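Local coordinates for protein (2Z,6E)-hedycaryol synthase (Kitasatospora setae, PDB 4MC3) that converts farnesyl diphosphate and water into the sesquiterpene alcohol (2Z,6E)-hedycaryol and diphosphate through a magnesium-dependent 1,11-cyclization, at residues E23-M28 and G51-G56. Sequence-based numbering, arbitrary orientation.
Sequences EASRAM and GADLSG
Ser25 and Asp53 join two helices through a short hydrogen bond. Ser25 OG donates to Asp53 OD2 at 2.6 Å and meets its anti lone pair, turned away from OD1. The hydroxyl lies anti to its own backbone N (chi1 180°), which carries it across to the carboxylate. The other oxygen serves its own helix: Asp53 OD1 accepts from Leu54 N at 2.9 Å. This donor sits on the anti side, out of the carboxylate plane, and the bond is bent. Each oxygen thus has its own donor, and together they limit the rotation of the group. The Met28 side chain crosses that of Asp53 at about a right angle. It is extended until chi3 (68°), where it bends and sets CE 4.0 Å from Asp53 CB. Met28 SD lies 4.0 Å from Ala52 CB. Replacing Asp53 by alanine would probably leave the Ser25 hydroxyl without its acceptor across the contact and Leu54 N without its bond to OD1. The segment axes approach to 9.7 Å and are steeply inclined, at 133°, with side chains bridging them. Ser55, two residues on from Asp53, touches the bound nerolidol, so the contact probably lies just behind the pocket lining. Leu21 of helix 21-35 also packs on Asp53 and Leu54, while Ala24 and Ala27 rest on helix 65-84.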
ATOM      1  N   GLU A  23     -17.082   3.127 -13.841  1.00 31.39           N
ATOM      2  CA  GLU A  23     -16.824   4.510 -14.261  1.00 31.32           C
ATOM      3  C   GLU A  23     -15.387   4.958 -13.954  1.00 32.81           C
ATOM      4  O   GLU A  23     -14.709   5.578 -14.796  1.00 29.18           O
ATOM      5  CB  GLU A  23     -17.789   5.446 -13.547  1.00 34.09           C
ATOM      6  CG  GLU A  23     -17.826   6.886 -14.029  1.00 47.38           C
ATOM      7  CD  GLU A  23     -19.134   7.594 -13.640  1.00 58.58           C
ATOM      8  OE1 GLU A  23     -19.916   7.045 -12.815  1.00 53.34           O
ATOM      9  OE2 GLU A  23     -19.386   8.705 -14.168  1.00 59.52           O
ATOM     10  N   ALA A  24     -14.899   4.637 -12.758  1.00 26.02           N
ATOM     11  CA  ALA A  24     -13.506   5.020 -12.430  1.00 25.60           C
ATOM     12  C   ALA A  24     -12.513   4.299 -13.346  1.00 25.95           C
ATOM     13  O   ALA A  24     -11.509   4.876 -13.717  1.00 26.50           O
ATOM     14  CB  ALA A  24     -13.195   4.692 -11.006  1.00 22.73           C
ATOM     15  N   SER A  25     -12.772   3.030 -13.669  1.00 28.91           N
ATOM     16  CA  SER A  25     -11.904   2.242 -14.549  1.00 29.43           C
ATOM     17  C   SER A  25     -11.802   2.854 -15.933  1.00 29.33           C
ATOM     18  O   SER A  25     -10.710   2.957 -16.474  1.00 30.60           O
ATOM     19  CB  SER A  25     -12.380   0.798 -14.680  1.00 32.71           C
ATOM     20  OG  SER A  25     -11.499   0.096 -15.547  1.00 33.59           O
ATOM     21  N   ARG A  26     -12.921   3.332 -16.476  1.00 27.69           N
ATOM     22  CA  ARG A  26     -12.864   4.040 -17.782  1.00 34.49           C
ATOM     23  C   ARG A  26     -12.018   5.319 -17.669  1.00 32.52           C
ATOM     24  O   ARG A  26     -11.257   5.629 -18.587  1.00 38.95           O
ATOM     25  CB  ARG A  26     -14.275   4.369 -18.293  1.00 40.88           C
ATOM     26  CG  ARG A  26     -14.961   3.227 -19.026  1.00 55.00           C
ATOM     27  CD  ARG A  26     -16.212   3.715 -19.760  1.00 62.29           C
ATOM     28  NE  ARG A  26     -17.177   4.358 -18.862  1.00 58.98           N
ATOM     29  CZ  ARG A  26     -18.097   3.711 -18.127  1.00 71.18           C
ATOM     30  NH1 ARG A  26     -18.189   2.378 -18.161  1.00 79.54           N
ATOM     31  NH2 ARG A  26     -18.930   4.399 -17.336  1.00 59.15           N
ATOM     32  N   ALA A  27     -12.130   6.058 -16.549  1.00 28.98           N
ATOM     33  CA  ALA A  27     -11.325   7.267 -16.382  1.00 29.81           C
ATOM     34  C   ALA A  27      -9.834   6.878 -16.251  1.00 28.85           C
ATOM     35  O   ALA A  27      -8.963   7.558 -16.752  1.00 27.41           O
ATOM     36  CB  ALA A  27     -11.770   8.061 -15.194  1.00 28.54           C
ATOM     37  N   MET A  28      -9.550   5.797 -15.534  1.00 23.91           N
ATOM     38  CA  MET A  28      -8.169   5.315 -15.410  1.00 23.54           C
ATOM     39  C   MET A  28      -7.545   5.019 -16.762  1.00 26.00           C
ATOM     40  O   MET A  28      -6.450   5.488 -17.090  1.00 26.92           O
ATOM     41  CB  MET A  28      -8.134   4.071 -14.562  1.00 23.93           C
ATOM     42  CG  MET A  28      -6.750   3.501 -14.325  1.00 24.11           C
ATOM     43  SD  MET A  28      -6.684   1.827 -13.645  1.00 24.13           S
ATOM     44  CE  MET A  28      -7.338   0.865 -15.052  1.00 28.66           C
ATOM     45  N   GLY A  51      -5.364  -6.045 -13.089  1.00 43.58           N
ATOM     46  CA  GLY A  51      -6.558  -5.686 -12.285  1.00 48.00           C
ATOM     47  C   GLY A  51      -6.372  -4.453 -11.396  1.00 43.87           C
ATOM     48  O   GLY A  51      -6.837  -4.422 -10.249  1.00 40.38           O
ATOM     49  N   ALA A  52      -5.727  -3.425 -11.935  1.00 42.53           N
ATOM     50  CA  ALA A  52      -5.484  -2.184 -11.170  1.00 36.21           C
ATOM     51  C   ALA A  52      -6.768  -1.525 -10.687  1.00 38.55           C
ATOM     52  O   ALA A  52      -6.817  -0.908  -9.616  1.00 31.21           O
ATOM     53  CB  ALA A  52      -4.684  -1.191 -12.013  1.00 39.54           C
ATOM     54  N   ASP A  53      -7.791  -1.606 -11.517  1.00 30.47           N
ATOM     55  CA  ASP A  53      -9.033  -0.972 -11.233  1.00 28.91           C
ATOM     56  C   ASP A  53      -9.697  -1.736 -10.070  1.00 30.01           C
ATOM     57  O   ASP A  53     -10.139  -1.128  -9.111  1.00 29.48           O
ATOM     58  CB  ASP A  53      -9.923  -0.854 -12.469  1.00 33.44           C
ATOM     59  CG  ASP A  53      -9.905  -2.102 -13.364  1.00 34.61           C
ATOM     60  OD1 ASP A  53      -9.342  -3.145 -13.009  1.00 37.96           O
ATOM     61  OD2 ASP A  53     -10.486  -1.995 -14.453  1.00 36.63           O
ATOM     62  N   LEU A  54      -9.763  -3.068 -10.164  1.00 32.66           N
ATOM     63  CA  LEU A  54     -10.371  -3.865  -9.119  1.00 34.25           C
ATOM     64  C   LEU A  54      -9.616  -3.695  -7.808  1.00 28.35           C
ATOM     65  O   LEU A  54     -10.214  -3.582  -6.733  1.00 26.87           O
ATOM     66  CB  LEU A  54     -10.465  -5.355  -9.543  1.00 35.77           C
ATOM     67  CG  LEU A  54     -11.181  -6.287  -8.566  1.00 40.59           C
ATOM     68  CD1 LEU A  54     -12.632  -5.859  -8.420  1.00 48.00           C
ATOM     69  CD2 LEU A  54     -11.089  -7.731  -9.069  1.00 40.61           C
ATOM     70  N   SER A  55      -8.280  -3.651  -7.906  1.00 29.97           N
ATOM     71  CA  SER A  55      -7.459  -3.454  -6.753  1.00 30.67           C
ATOM     72  C   SER A  55      -7.859  -2.174  -6.015  1.00 24.94           C
ATOM     73  O   SER A  55      -8.084  -2.203  -4.775  1.00 25.07           O
ATOM     74  CB  SER A  55      -5.992  -3.355  -7.178  1.00 33.06           C
ATOM     75  OG  SER A  55      -5.210  -2.909  -6.120  1.00 40.76           O
ATOM     76  N   GLY A  56      -7.993  -1.079  -6.745  1.00 24.66           N
ATOM     77  CA  GLY A  56      -8.402   0.193  -6.147  1.00 22.95           C
ATOM     78  C   GLY A  56      -9.769   0.155  -5.531  1.00 21.63           C
ATOM     79  O   GLY A  56     -10.039   0.817  -4.501  1.00 20.18           O
TER